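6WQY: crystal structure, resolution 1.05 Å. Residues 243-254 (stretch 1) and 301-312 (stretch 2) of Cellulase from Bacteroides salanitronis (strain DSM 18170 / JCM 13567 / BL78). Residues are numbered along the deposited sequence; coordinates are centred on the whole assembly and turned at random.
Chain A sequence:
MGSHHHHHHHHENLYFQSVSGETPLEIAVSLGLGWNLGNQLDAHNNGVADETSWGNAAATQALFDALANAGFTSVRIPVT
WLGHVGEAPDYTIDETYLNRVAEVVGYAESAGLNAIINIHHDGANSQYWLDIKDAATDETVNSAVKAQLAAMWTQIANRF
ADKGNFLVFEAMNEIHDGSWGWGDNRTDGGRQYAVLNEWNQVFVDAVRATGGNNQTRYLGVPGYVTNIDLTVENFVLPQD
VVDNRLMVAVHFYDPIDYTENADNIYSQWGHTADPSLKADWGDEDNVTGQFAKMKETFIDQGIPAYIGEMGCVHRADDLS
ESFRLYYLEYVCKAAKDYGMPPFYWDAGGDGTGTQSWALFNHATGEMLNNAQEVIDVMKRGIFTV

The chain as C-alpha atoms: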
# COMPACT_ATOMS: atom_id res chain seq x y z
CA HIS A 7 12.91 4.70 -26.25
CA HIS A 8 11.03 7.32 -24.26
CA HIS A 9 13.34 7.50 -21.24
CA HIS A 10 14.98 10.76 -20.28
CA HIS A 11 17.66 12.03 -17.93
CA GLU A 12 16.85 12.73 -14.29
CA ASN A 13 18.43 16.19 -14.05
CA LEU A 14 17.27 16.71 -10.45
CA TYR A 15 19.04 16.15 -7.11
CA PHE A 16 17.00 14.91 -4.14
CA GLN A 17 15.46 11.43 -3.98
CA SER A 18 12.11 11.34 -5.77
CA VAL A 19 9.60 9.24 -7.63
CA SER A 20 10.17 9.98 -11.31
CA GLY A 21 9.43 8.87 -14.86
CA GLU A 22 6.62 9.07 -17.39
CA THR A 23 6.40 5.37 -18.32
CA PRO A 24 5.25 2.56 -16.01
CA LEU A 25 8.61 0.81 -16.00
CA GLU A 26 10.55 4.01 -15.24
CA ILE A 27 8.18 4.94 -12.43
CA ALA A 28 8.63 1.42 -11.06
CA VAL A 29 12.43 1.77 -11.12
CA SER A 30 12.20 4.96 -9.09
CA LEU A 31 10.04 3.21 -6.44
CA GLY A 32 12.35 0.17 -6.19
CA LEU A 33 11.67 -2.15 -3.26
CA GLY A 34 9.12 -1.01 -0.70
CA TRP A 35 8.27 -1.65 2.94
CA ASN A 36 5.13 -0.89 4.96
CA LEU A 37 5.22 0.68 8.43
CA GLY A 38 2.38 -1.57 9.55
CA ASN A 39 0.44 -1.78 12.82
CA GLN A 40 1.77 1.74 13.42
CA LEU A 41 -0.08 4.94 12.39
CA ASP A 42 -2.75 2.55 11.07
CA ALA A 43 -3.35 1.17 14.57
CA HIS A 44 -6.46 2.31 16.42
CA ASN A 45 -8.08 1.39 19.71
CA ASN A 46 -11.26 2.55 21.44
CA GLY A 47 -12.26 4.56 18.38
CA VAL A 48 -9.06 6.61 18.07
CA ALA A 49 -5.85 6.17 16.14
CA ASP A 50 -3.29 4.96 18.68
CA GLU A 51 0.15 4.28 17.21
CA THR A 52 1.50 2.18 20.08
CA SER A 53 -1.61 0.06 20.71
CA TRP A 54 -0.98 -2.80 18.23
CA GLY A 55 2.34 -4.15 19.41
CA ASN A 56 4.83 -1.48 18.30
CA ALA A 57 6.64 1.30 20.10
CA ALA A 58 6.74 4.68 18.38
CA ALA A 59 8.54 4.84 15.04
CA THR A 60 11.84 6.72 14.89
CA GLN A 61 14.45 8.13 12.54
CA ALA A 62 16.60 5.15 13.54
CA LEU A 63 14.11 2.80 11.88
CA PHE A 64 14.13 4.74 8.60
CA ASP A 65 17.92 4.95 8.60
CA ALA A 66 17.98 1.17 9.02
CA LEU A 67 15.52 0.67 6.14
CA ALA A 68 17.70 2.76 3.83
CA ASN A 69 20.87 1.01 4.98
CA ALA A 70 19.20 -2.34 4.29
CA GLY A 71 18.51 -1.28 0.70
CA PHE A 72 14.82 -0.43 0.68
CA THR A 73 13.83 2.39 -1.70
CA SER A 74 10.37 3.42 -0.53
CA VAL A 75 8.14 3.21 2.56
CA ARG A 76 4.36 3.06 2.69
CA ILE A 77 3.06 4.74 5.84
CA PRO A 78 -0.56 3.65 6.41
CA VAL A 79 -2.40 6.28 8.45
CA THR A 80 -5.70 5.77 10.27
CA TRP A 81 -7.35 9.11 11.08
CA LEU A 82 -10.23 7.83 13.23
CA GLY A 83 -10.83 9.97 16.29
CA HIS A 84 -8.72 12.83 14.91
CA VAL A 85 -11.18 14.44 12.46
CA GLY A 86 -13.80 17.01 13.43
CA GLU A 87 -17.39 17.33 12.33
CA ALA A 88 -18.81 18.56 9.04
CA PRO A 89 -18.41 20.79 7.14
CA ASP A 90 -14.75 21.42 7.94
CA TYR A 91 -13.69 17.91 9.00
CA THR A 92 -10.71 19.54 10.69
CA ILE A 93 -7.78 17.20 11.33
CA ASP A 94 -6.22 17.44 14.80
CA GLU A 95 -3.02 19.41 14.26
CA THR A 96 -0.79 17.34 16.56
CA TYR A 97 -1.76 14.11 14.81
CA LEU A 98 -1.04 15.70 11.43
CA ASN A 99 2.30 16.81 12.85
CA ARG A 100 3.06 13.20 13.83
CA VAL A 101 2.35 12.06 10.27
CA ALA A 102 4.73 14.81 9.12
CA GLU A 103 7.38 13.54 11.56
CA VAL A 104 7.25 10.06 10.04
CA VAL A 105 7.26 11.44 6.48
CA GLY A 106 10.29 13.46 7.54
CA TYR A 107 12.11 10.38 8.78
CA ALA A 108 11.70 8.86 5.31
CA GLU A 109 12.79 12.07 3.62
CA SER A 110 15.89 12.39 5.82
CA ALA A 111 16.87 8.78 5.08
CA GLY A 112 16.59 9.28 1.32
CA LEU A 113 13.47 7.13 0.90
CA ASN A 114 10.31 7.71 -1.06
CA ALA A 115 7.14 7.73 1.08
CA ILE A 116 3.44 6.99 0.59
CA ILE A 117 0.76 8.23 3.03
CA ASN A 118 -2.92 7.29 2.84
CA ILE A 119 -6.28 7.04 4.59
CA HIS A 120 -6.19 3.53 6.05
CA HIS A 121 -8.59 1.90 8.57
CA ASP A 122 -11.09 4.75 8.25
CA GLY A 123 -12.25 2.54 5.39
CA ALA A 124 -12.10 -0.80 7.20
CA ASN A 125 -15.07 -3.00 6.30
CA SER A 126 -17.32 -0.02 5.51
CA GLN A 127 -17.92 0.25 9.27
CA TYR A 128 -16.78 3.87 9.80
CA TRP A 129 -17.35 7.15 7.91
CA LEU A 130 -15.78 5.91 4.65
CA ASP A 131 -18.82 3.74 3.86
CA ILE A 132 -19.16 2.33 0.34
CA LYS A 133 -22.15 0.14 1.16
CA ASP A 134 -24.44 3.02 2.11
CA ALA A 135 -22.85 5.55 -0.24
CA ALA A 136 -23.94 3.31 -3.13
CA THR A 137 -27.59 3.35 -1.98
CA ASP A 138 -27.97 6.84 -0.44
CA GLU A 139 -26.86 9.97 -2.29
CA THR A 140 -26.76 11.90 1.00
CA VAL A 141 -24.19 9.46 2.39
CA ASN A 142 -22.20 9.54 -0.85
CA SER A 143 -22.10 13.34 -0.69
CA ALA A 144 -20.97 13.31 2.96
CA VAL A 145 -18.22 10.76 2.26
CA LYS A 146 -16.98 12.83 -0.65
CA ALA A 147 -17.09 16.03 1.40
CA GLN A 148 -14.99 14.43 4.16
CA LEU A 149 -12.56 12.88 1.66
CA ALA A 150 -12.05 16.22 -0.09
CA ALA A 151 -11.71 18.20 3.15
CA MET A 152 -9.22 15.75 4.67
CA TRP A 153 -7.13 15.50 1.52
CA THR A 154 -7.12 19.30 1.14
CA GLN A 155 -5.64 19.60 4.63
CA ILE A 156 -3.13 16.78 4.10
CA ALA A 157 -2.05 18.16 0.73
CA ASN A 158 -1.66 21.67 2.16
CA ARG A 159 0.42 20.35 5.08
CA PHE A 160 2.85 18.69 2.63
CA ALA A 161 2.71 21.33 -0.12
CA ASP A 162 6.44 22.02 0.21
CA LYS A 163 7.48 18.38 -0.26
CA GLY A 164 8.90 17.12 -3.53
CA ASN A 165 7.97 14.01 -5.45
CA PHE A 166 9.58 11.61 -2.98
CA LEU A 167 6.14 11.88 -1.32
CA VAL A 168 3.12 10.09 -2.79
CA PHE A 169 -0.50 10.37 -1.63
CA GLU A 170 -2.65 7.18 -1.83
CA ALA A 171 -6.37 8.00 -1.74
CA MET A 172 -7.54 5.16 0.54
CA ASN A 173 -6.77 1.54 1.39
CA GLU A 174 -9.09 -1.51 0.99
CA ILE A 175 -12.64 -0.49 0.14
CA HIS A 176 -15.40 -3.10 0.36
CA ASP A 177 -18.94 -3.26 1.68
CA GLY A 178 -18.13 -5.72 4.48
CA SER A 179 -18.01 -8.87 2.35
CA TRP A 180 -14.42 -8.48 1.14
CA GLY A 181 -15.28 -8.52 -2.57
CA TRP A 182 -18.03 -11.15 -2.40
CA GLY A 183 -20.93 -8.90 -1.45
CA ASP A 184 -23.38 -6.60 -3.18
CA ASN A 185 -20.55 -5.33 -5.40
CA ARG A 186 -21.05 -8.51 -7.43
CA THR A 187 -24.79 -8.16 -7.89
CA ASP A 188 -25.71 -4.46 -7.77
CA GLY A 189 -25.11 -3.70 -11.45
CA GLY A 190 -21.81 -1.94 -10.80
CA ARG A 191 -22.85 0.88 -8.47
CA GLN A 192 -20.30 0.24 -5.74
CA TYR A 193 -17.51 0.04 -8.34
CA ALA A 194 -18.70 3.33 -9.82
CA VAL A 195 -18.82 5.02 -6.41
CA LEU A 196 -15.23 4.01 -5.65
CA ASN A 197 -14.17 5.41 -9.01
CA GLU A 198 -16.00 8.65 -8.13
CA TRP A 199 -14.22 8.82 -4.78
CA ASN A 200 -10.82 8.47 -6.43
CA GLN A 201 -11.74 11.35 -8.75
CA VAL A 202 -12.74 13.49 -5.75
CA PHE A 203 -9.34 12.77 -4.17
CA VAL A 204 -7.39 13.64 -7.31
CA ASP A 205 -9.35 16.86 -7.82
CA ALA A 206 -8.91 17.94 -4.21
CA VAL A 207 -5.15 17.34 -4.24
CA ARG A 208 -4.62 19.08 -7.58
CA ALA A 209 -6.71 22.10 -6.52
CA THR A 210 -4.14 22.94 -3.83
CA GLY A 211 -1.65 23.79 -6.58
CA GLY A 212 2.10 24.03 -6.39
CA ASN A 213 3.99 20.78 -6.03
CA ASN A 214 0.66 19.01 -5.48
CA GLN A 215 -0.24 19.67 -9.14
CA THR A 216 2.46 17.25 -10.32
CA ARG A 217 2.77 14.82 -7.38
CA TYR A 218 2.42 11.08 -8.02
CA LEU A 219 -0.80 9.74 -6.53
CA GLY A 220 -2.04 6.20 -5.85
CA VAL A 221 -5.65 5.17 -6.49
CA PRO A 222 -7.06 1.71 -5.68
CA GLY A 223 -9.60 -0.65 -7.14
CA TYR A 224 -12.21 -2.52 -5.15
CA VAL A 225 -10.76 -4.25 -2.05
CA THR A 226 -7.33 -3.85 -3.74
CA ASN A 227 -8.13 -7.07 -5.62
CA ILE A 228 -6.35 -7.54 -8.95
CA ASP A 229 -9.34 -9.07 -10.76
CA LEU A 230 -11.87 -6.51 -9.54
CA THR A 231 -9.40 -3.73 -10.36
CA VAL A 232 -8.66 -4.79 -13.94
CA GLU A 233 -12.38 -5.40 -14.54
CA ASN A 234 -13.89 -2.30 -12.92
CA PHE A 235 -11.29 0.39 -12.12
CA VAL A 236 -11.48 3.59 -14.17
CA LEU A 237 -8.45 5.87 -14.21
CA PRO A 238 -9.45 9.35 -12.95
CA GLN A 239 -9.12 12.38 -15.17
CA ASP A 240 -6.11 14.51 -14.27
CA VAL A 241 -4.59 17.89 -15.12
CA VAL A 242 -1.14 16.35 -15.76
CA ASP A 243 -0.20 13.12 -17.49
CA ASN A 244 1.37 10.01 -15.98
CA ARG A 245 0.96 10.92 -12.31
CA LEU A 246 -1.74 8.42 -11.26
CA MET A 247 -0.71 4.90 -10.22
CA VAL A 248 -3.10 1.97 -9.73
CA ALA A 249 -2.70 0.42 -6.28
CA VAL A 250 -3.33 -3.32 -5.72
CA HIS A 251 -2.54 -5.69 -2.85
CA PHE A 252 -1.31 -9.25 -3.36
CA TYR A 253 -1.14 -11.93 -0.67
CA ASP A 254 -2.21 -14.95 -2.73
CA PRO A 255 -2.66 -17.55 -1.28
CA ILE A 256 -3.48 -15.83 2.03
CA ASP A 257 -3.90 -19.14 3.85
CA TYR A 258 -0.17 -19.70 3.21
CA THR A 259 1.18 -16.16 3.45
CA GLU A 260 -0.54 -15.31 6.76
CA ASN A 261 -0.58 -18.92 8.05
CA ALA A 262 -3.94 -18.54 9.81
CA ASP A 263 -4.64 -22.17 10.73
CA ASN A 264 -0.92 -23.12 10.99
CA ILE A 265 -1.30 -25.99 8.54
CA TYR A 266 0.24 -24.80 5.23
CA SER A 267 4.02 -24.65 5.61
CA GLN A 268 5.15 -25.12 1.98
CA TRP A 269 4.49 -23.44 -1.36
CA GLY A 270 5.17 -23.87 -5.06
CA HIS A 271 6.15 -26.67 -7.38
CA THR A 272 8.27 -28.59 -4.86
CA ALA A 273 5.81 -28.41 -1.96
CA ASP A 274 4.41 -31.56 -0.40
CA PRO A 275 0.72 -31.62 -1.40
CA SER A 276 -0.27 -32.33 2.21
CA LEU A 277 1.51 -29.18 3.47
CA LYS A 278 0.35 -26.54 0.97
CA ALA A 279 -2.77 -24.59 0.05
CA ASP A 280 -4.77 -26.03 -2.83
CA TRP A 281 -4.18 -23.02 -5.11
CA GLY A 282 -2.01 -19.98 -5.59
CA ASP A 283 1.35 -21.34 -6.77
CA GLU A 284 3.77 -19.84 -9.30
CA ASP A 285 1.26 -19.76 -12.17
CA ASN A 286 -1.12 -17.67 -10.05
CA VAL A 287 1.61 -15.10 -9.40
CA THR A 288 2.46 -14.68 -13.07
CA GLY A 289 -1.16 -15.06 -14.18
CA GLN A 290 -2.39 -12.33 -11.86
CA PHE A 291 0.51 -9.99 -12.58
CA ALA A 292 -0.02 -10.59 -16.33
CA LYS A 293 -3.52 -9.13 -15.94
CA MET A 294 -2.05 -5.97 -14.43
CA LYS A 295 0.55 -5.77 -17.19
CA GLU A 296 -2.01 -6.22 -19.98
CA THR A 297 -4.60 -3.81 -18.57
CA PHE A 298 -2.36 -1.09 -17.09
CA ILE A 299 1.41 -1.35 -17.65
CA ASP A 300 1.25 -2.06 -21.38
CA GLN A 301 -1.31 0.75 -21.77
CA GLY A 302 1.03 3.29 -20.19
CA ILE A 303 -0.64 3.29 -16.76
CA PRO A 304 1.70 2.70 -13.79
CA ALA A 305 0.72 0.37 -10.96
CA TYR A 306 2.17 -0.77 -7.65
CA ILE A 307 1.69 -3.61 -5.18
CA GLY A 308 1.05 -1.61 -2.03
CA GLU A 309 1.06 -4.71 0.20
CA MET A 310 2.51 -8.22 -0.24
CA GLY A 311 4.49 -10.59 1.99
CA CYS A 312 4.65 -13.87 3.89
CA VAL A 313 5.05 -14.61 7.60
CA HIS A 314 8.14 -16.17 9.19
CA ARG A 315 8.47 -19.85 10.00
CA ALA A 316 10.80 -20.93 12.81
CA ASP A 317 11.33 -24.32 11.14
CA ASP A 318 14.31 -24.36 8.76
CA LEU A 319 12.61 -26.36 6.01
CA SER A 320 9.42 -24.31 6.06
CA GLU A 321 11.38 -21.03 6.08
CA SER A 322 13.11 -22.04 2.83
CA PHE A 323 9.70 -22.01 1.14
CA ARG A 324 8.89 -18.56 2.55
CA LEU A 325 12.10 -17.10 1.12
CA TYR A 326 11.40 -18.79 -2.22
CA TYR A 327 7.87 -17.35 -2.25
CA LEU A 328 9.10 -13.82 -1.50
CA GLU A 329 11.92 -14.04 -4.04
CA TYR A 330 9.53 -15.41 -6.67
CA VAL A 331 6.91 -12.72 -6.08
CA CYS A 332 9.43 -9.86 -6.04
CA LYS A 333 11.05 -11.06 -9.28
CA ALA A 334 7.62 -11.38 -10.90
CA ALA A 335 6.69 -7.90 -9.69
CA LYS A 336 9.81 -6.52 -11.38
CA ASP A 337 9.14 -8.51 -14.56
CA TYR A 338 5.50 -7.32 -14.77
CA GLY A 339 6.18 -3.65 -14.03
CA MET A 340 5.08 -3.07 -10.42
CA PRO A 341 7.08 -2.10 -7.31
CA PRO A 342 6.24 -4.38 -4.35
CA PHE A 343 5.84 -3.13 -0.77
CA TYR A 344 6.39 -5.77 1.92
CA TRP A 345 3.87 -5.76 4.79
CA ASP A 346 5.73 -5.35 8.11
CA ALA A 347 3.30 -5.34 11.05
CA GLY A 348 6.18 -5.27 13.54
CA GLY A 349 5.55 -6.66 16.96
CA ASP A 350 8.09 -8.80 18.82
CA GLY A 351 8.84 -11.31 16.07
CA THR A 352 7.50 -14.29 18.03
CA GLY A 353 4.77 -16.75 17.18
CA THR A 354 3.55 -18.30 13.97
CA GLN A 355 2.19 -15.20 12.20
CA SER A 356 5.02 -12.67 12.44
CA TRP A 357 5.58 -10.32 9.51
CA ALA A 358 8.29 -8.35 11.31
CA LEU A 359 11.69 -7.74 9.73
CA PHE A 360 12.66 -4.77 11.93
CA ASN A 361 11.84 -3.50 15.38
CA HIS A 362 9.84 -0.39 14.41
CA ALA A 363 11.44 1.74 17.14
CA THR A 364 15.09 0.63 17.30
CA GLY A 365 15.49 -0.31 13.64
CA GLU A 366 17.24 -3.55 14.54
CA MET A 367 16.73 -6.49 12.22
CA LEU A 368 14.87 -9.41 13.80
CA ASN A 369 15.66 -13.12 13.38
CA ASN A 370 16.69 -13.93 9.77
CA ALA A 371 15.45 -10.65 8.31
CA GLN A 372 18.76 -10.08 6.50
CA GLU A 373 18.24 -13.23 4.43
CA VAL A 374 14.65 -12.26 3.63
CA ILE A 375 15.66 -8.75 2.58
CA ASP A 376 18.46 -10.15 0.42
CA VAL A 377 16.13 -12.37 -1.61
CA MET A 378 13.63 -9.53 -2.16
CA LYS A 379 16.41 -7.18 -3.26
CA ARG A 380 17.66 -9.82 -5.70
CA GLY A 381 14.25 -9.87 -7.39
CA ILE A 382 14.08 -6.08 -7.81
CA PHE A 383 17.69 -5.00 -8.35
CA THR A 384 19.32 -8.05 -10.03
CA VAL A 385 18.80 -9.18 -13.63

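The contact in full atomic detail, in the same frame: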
# COMPACT_ATOMS: atom_id res chain seq x y z
N ASP A 243 -0.26 14.51 -17.05
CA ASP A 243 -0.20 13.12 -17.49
C ASP A 243 0.73 12.29 -16.62
O ASP A 243 1.70 12.80 -16.04
CB ASP A 243 0.23 13.02 -18.96
CG ASP A 243 -0.78 13.65 -19.91
OD1 ASP A 243 -1.97 13.74 -19.56
OD2 ASP A 243 -0.37 14.04 -21.02
N ASN A 244 0.43 11.00 -16.53
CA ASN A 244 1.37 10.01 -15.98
C ASN A 244 1.70 10.23 -14.51
O ASN A 244 2.82 9.93 -14.09
CB ASN A 244 2.66 9.97 -16.80
CG ASN A 244 2.40 9.82 -18.26
OD1 ASN A 244 1.55 9.01 -18.63
ND2 ASN A 244 3.07 10.61 -19.09
N ARG A 245 0.73 10.71 -13.73
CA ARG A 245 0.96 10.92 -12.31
C ARG A 245 -0.06 10.20 -11.44
O ARG A 245 -0.15 10.49 -10.24
CB ARG A 245 0.99 12.41 -11.95
CG ARG A 245 2.18 13.17 -12.54
CD ARG A 245 3.50 12.73 -11.92
NE ARG A 245 4.64 13.43 -12.49
CZ ARG A 245 5.26 13.06 -13.60
NH1 ARG A 245 4.85 11.98 -14.28
NH2 ARG A 245 6.29 13.75 -14.06
N LEU A 246 -0.82 9.26 -12.01
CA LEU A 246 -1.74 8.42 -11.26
C LEU A 246 -1.31 6.97 -11.40
O LEU A 246 -1.12 6.47 -12.52
CB LEU A 246 -3.18 8.56 -11.74
CG LEU A 246 -3.76 9.96 -11.66
CD1 LEU A 246 -5.20 9.93 -12.14
CD2 LEU A 246 -3.66 10.57 -10.27
N MET A 247 -1.17 6.28 -10.26
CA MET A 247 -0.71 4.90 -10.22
C MET A 247 -1.80 4.03 -9.60
O MET A 247 -2.37 4.39 -8.57
CB MET A 247 0.58 4.77 -9.38
CG MET A 247 1.65 5.80 -9.70
SD MET A 247 3.19 5.58 -8.82
CE MET A 247 2.66 5.91 -7.14
N VAL A 248 -2.09 2.90 -10.24
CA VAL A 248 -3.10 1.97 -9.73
C VAL A 248 -2.50 1.14 -8.60
O VAL A 248 -1.48 0.48 -8.78
CB VAL A 248 -3.60 1.05 -10.85
CG1 VAL A 248 -4.71 0.14 -10.36
CG2 VAL A 248 -4.06 1.86 -12.06
N ALA A 249 -3.15 1.16 -7.45
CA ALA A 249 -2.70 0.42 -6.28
C ALA A 249 -3.47 -0.90 -6.17
O ALA A 249 -4.69 -0.89 -6.18
CB ALA A 249 -2.96 1.24 -5.01
N VAL A 250 -2.73 -2.02 -6.03
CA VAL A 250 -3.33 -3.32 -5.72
C VAL A 250 -2.57 -3.92 -4.54
O VAL A 250 -1.44 -3.55 -4.25
CB VAL A 250 -3.34 -4.29 -6.92
CG1 VAL A 250 -4.21 -3.75 -8.03
CG2 VAL A 250 -1.94 -4.58 -7.40
N HIS A 251 -3.20 -4.90 -3.89
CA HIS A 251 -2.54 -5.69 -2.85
C HIS A 251 -2.51 -7.14 -3.30
O HIS A 251 -3.41 -7.59 -4.03
CB HIS A 251 -3.25 -5.57 -1.49
CG HIS A 251 -3.22 -4.18 -0.92
ND1 HIS A 251 -3.88 -3.82 0.22
CD2 HIS A 251 -2.57 -3.07 -1.34
CE1 HIS A 251 -3.65 -2.54 0.49
NE2 HIS A 251 -2.86 -2.06 -0.45
N PHE A 252 -1.49 -7.88 -2.88
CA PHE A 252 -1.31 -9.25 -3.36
C PHE A 252 -0.72 -10.11 -2.26
O PHE A 252 0.48 -10.01 -1.96
CB PHE A 252 -0.40 -9.31 -4.59
CG PHE A 252 -0.23 -10.69 -5.14
CD1 PHE A 252 -1.21 -11.26 -5.95
CD2 PHE A 252 0.89 -11.45 -4.84
CE1 PHE A 252 -1.06 -12.53 -6.46
CE2 PHE A 252 1.04 -12.72 -5.35
CZ PHE A 252 0.07 -13.26 -6.15
N TYR A 253 -1.55 -10.99 -1.70
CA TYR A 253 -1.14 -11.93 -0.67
C TYR A 253 -1.41 -13.38 -1.09
O TYR A 253 -1.31 -14.30 -0.26
CB TYR A 253 -1.87 -11.65 0.63
CG TYR A 253 -1.50 -10.37 1.34
CD1 TYR A 253 -0.32 -10.30 2.07
CD2 TYR A 253 -2.34 -9.26 1.32
CE1 TYR A 253 0.00 -9.16 2.79
CE2 TYR A 253 -2.01 -8.11 2.02
CZ TYR A 253 -0.84 -8.07 2.76
OH TYR A 253 -0.50 -7.00 3.55
N ASP A 254 -1.75 -13.62 -2.35
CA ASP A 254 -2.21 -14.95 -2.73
C ASP A 254 -1.11 -15.98 -2.53
O ASP A 254 0.02 -15.76 -2.97
CB ASP A 254 -2.60 -15.00 -4.21
CG ASP A 254 -3.80 -14.15 -4.56
OD1 ASP A 254 -4.47 -13.59 -3.66
OD2 ASP A 254 -4.10 -14.09 -5.80
N GLN A 301 -0.53 -0.38 -21.30
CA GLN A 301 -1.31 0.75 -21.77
C GLN A 301 -0.78 2.07 -21.25
O GLN A 301 -1.45 3.10 -21.38
CB GLN A 301 -2.78 0.57 -21.39
CG GLN A 301 -3.41 -0.66 -22.00
CD GLN A 301 -3.41 -0.60 -23.52
OE1 GLN A 301 -2.89 -1.49 -24.18
NE2 GLN A 301 -3.99 0.45 -24.06
N GLY A 302 0.40 2.07 -20.65
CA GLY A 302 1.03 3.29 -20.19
C GLY A 302 0.60 3.74 -18.81
O GLY A 302 0.93 4.88 -18.42
N ILE A 303 -0.12 2.92 -18.08
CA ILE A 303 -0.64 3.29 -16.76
C ILE A 303 0.22 2.59 -15.71
O ILE A 303 0.26 1.35 -15.68
CB ILE A 303 -2.11 2.88 -16.61
CG1 ILE A 303 -2.96 3.52 -17.71
CG2 ILE A 303 -2.61 3.28 -15.22
CD1 ILE A 303 -4.38 2.98 -17.76
N PRO A 304 0.90 3.34 -14.83
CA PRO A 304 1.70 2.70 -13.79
C PRO A 304 0.83 2.05 -12.73
O PRO A 304 -0.33 2.42 -12.54
CB PRO A 304 2.53 3.85 -13.20
CG PRO A 304 1.75 5.08 -13.51
CD PRO A 304 0.93 4.81 -14.74
N ALA A 305 1.42 1.09 -12.02
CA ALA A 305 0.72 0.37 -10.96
C ALA A 305 1.74 -0.11 -9.95
O ALA A 305 2.89 -0.37 -10.29
CB ALA A 305 -0.06 -0.82 -11.53
N TYR A 306 1.29 -0.28 -8.70
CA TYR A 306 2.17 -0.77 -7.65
C TYR A 306 1.43 -1.74 -6.75
O TYR A 306 0.21 -1.72 -6.65
CB TYR A 306 2.79 0.36 -6.82
CG TYR A 306 1.84 1.21 -6.00
CD1 TYR A 306 1.08 2.21 -6.59
CD2 TYR A 306 1.71 1.03 -4.63
CE1 TYR A 306 0.23 3.00 -5.85
CE2 TYR A 306 0.86 1.82 -3.87
CZ TYR A 306 0.12 2.82 -4.48
OH TYR A 306 -0.72 3.64 -3.77
N ILE A 307 2.20 -2.61 -6.12
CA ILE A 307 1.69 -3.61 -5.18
C ILE A 307 1.93 -3.02 -3.79
O ILE A 307 3.02 -3.13 -3.22
CB ILE A 307 2.35 -4.96 -5.39
CG1 ILE A 307 2.06 -5.51 -6.79
CG2 ILE A 307 1.89 -5.94 -4.33
CD1 ILE A 307 3.04 -6.53 -7.26
N GLY A 308 0.91 -2.34 -3.27
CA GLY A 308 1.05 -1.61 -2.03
C GLY A 308 1.23 -2.47 -0.80
O GLY A 308 1.72 -1.97 0.22
N GLU A 309 0.82 -3.74 -0.87
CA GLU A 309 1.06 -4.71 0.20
C GLU A 309 1.25 -6.09 -0.43
O GLU A 309 0.48 -6.48 -1.32
CB GLU A 309 -0.10 -4.80 1.19
CG GLU A 309 -0.41 -3.52 1.92
CD GLU A 309 -1.57 -3.63 2.91
OE1 GLU A 309 -1.95 -4.77 3.28
OE2 GLU A 309 -2.09 -2.55 3.32
N MET A 310 2.23 -6.83 0.09
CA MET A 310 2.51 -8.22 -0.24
C MET A 310 3.35 -8.75 0.93
O MET A 310 3.77 -7.98 1.80
CB MET A 310 3.22 -8.37 -1.60
CG MET A 310 4.44 -7.48 -1.79
SD MET A 310 5.95 -8.00 -0.95
CE MET A 310 6.33 -9.55 -1.78
N GLY A 311 3.59 -10.06 0.98
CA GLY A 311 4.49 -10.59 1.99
C GLY A 311 4.13 -12.01 2.38
O GLY A 311 3.27 -12.65 1.78
N CYS A 312 4.83 -12.50 3.41
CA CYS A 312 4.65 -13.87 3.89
C CYS A 312 5.27 -13.94 5.27
O CYS A 312 6.39 -13.44 5.46
CB CYS A 312 5.36 -14.86 2.95
SG CYS A 312 5.07 -16.58 3.31
O HOH W 1 -0.06 7.19 -17.32
O HOH W 2 2.66 -11.58 -1.39

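What joins the two backbones? They run as neighbouring parallel strands, laced by alternating hydrogen bonds: Val-248 N to Pro-304 O (2.9 Å), Tyr-306 N to Val-248 O (2.9 Å), Val-250 N to Tyr-306 O (3.0 Å) and Gly-308 N to Val-250 O (2.8 Å). Beyond Gly-308 the register slips by one residue, and Phe-252 N bonds to Glu-309 O at 2.9 Å.

Which bumps fill which hollows? The small Ala-249 leaves room for the broad ring of Tyr-306, which lies with one face over Ala-249 CA; Ala-249 CB comes within 3.5 Å of Tyr-306 CZ. Met-247 CB meets the edge of the same ring, 3.8 Å from Tyr-306 CD1. On the other face of the sheet, Val-248 packs beside Ala-305, and Val-248 CG2 reaches Ile-303 CG2 at 3.8 Å, while Val-250 sits beside Ile-307.

How is Glu-309 held? Glu-309 CG rests over the face of the His-251 ring, 3.7 Å from its centroid, and Glu-309 OE1 accepts a hydrogen bond from Tyr-253 OH at 2.7 Å. One side chain thus offers carbon to one ring and an acceptor oxygen to the other's hydroxyl.

What fills the gaps at the ends? Asn-244 OD1 and Gly-302 O are both acceptors, so one water donates to each; another donates to Phe-252 O and accepts from Gly-311 N, atoms 4.3 Å apart and too distant to bond directly.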